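Local coordinates for alanine racemase (PDB 3E6E), which belongs to the alanine racemase family, homodimeric enzymes whose subunits each join an N-terminal TIM-barrel domain to a beta-rich C-terminal domain, at residues I221-A226 / P239-K244. The protein carries 1 engineered substitution. Sequence-based numbering, arbitrary orientation.
Sequences IRYGVA and PSYALK. With DCS (D-[3-hydroxy-2-methyl-5-phosphonooxymethyl-pyridin-4-ylmethyl]-N,O-cycloserylamide), chain D.
Strand 220-223 closes the parallel strand order of the TIM-barrel domain beside strand 34-38, and the turn that follows it holds the phosphate of DCS. Two kinds of hydrogen bond grip the ligand: a guanidinium at the pyridine nitrogen and backbone N-H groups at the phosphate. The guanidinium of R222, its chain bent at chi2 (123°) and chi3, presents NE and NH2 edge-on to the pyridine nitrogen: NE lies 3.0 Å from DCS N1, while the bond from NH2 is weak. NH1 of the same group is bonded to T168 O and H203 ND1, which holds the guanidinium in position. A positively charged donor pair here would be expected to disfavour protonation of N1. Past the strand, the backbone takes over: V225 N gives a nearly straight bond (164°) to DCS O2P at 3.0 Å, and G224, which has no side chain, lies against the phosphate and gives its N-H weakly to DCS O1P. S207 OG, bonded to A226 N, ties this turn to helix 207-212.

The contact with the 239-244 loop, which leads toward strand 249-259, is small and lies at the far end of the Y223 side chain. Y223 and Y241 meet tip to tip, their hydroxyls sharing a hydrogen bond modelled as very short, and each oxygen sits at the edge of the other ring, near its plane. Y241 reaches there with CG between the backbone N and carbonyl carbon (chi1 72°), and both tyrosines also touch L211.

Apolar packing completes the contact. L243, CG anti to its carbonyl carbon, turns one methyl onto the 3-10 turn, placing CD2 3.8 Å from A226 CB.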
loop_
_atom_site.group_PDB
_atom_site.type_symbol
_atom_site.label_atom_id
_atom_site.label_comp_id
_atom_site.label_asym_id
_atom_site.label_seq_id
_atom_site.Cartn_x
_atom_site.Cartn_y
_atom_site.Cartn_z
ATOM N N ILE A 221 -26.455 9.162 8.477
ATOM C CA ILE A 221 -25.054 9.346 8.819
ATOM C C ILE A 221 -24.204 8.472 7.929
ATOM O O ILE A 221 -24.644 7.409 7.479
ATOM C CB ILE A 221 -24.757 8.984 10.288
ATOM C CG1 ILE A 221 -24.756 7.467 10.461
ATOM C CG2 ILE A 221 -25.796 9.638 11.213
ATOM C CD1 ILE A 221 -24.352 7.043 11.843
ATOM N N ARG A 222 -22.992 8.943 7.659
ATOM C CA ARG A 222 -22.042 8.214 6.829
ATOM C C ARG A 222 -21.034 7.464 7.713
ATOM O O ARG A 222 -19.904 7.893 7.886
ATOM C CB ARG A 222 -21.317 9.193 5.909
ATOM C CG ARG A 222 -22.118 9.628 4.681
ATOM C CD ARG A 222 -22.262 11.126 4.648
ATOM N NE ARG A 222 -21.034 11.771 5.094
ATOM C CZ ARG A 222 -20.917 13.076 5.312
ATOM N NH1 ARG A 222 -21.957 13.879 5.114
ATOM N NH2 ARG A 222 -19.770 13.582 5.757
ATOM N N TYR A 223 -21.461 6.329 8.254
ATOM C CA TYR A 223 -20.630 5.525 9.148
ATOM C C TYR A 223 -19.433 4.829 8.478
ATOM O O TYR A 223 -19.613 3.944 7.632
ATOM C CB TYR A 223 -21.500 4.472 9.835
ATOM C CG TYR A 223 -21.163 4.239 11.292
ATOM C CD1 TYR A 223 -21.394 3.005 11.886
ATOM C CD2 TYR A 223 -20.642 5.263 12.088
ATOM C CE1 TYR A 223 -21.118 2.790 13.226
ATOM C CE2 TYR A 223 -20.367 5.055 13.435
ATOM C CZ TYR A 223 -20.609 3.815 13.995
ATOM O OH TYR A 223 -20.352 3.590 15.332
ATOM N N GLY A 224 -18.222 5.208 8.880
ATOM C CA GLY A 224 -17.037 4.603 8.308
ATOM C C GLY A 224 -16.223 3.685 9.214
ATOM O O GLY A 224 -16.600 2.540 9.467
ATOM N N VAL A 225 -15.096 4.208 9.699
ATOM C CA VAL A 225 -14.163 3.475 10.555
ATOM C C VAL A 225 -14.732 2.698 11.720
ATOM O O VAL A 225 -14.215 1.628 12.065
ATOM C CB VAL A 225 -13.087 4.403 11.124
ATOM C CG1 VAL A 225 -12.227 4.884 10.021
ATOM C CG2 VAL A 225 -13.725 5.546 11.855
ATOM N N ALA A 226 -15.773 3.228 12.342
ATOM C CA ALA A 226 -16.344 2.535 13.470
ATOM C C ALA A 226 -16.985 1.216 13.060
ATOM O O ALA A 226 -17.027 0.281 13.855
ATOM C CB ALA A 226 -17.347 3.413 14.168
ATOM N N PRO A 239 -15.374 5.413 22.804
ATOM C CA PRO A 239 -16.571 5.285 21.976
ATOM C C PRO A 239 -17.806 5.180 22.838
ATOM O O PRO A 239 -17.716 4.868 24.015
ATOM C CB PRO A 239 -16.293 4.030 21.182
ATOM C CG PRO A 239 -14.829 4.175 20.928
ATOM C CD PRO A 239 -14.307 4.536 22.301
ATOM N N SER A 240 -18.959 5.450 22.244
ATOM C CA SER A 240 -20.216 5.413 22.974
ATOM C C SER A 240 -20.804 4.009 23.103
ATOM O O SER A 240 -21.884 3.820 23.669
ATOM C CB SER A 240 -21.200 6.358 22.295
ATOM O OG SER A 240 -20.626 7.653 22.239
ATOM N N TYR A 241 -20.082 3.032 22.565
ATOM C CA TYR A 241 -20.478 1.631 22.631
ATOM C C TYR A 241 -19.296 0.763 22.193
ATOM O O TYR A 241 -18.401 1.225 21.480
ATOM C CB TYR A 241 -21.717 1.376 21.761
ATOM C CG TYR A 241 -21.490 1.398 20.264
ATOM C CD1 TYR A 241 -21.082 0.253 19.584
ATOM C CD2 TYR A 241 -21.689 2.565 19.523
ATOM C CE1 TYR A 241 -20.879 0.271 18.204
ATOM C CE2 TYR A 241 -21.487 2.591 18.147
ATOM C CZ TYR A 241 -21.084 1.444 17.497
ATOM O OH TYR A 241 -20.882 1.454 16.142
ATOM N N ALA A 242 -19.297 -0.490 22.640
ATOM C CA ALA A 242 -18.233 -1.443 22.346
ATOM C C ALA A 242 -18.011 -1.693 20.873
ATOM O O ALA A 242 -18.844 -2.313 20.217
ATOM C CB ALA A 242 -18.528 -2.751 23.024
ATOM N N LEU A 243 -16.885 -1.211 20.357
ATOM C CA LEU A 243 -16.534 -1.414 18.955
ATOM C C LEU A 243 -15.741 -2.713 18.926
ATOM O O LEU A 243 -14.916 -2.948 19.801
ATOM C CB LEU A 243 -15.666 -0.260 18.437
ATOM C CG LEU A 243 -16.332 1.110 18.266
ATOM C CD1 LEU A 243 -15.278 2.160 17.911
ATOM C CD2 LEU A 243 -17.412 1.021 17.179
ATOM N N LYS A 244 -16.000 -3.562 17.935
ATOM C CA LYS A 244 -15.302 -4.838 17.837
ATOM C C LYS A 244 -14.441 -4.882 16.585
ATOM O O LYS A 244 -14.951 -4.933 15.462
ATOM C CB LYS A 244 -16.305 -5.991 17.816
ATOM C CG LYS A 244 -15.686 -7.351 17.489
ATOM C CD LYS A 244 -16.760 -8.412 17.219
ATOM C CE LYS A 244 -17.526 -8.798 18.476
ATOM N NZ LYS A 244 -16.697 -9.650 19.377
HETATM N N1 DCS D . -18.128 11.240 4.751
HETATM C C2 DCS D . -17.142 11.824 3.891
HETATM C C2A DCS D . -17.488 12.981 2.973
HETATM C C3 DCS D . -15.849 11.291 3.936
HETATM O O3 DCS D . -14.861 11.781 3.156
HETATM C C4 DCS D . -15.578 10.183 4.840
HETATM C C4A DCS D . -14.180 9.601 4.905
HETATM C C5 DCS D . -16.661 9.663 5.678
HETATM C C6 DCS D . -17.897 10.201 5.608
HETATM C C5A DCS D . -16.477 8.524 6.650
HETATM O O4P DCS D . -15.607 8.956 7.699
HETATM P P DCS D . -15.145 8.068 8.938
HETATM O O1P DCS D . -16.349 7.721 9.669
HETATM O O2P DCS D . -14.443 6.890 8.439
HETATM O O3P DCS D . -14.266 8.891 9.763
HETATM N N DCS D . -13.178 10.677 5.280
HETATM C CA DCS D . -11.813 10.380 5.404
HETATM C C DCS D . -10.803 10.719 4.455
HETATM O O DCS D . -11.004 11.353 3.264
HETATM N ND DCS D . -9.644 10.321 4.921
HETATM O OG DCS D . -9.845 9.722 6.147
HETATM C CB DCS D . -11.164 9.759 6.434
#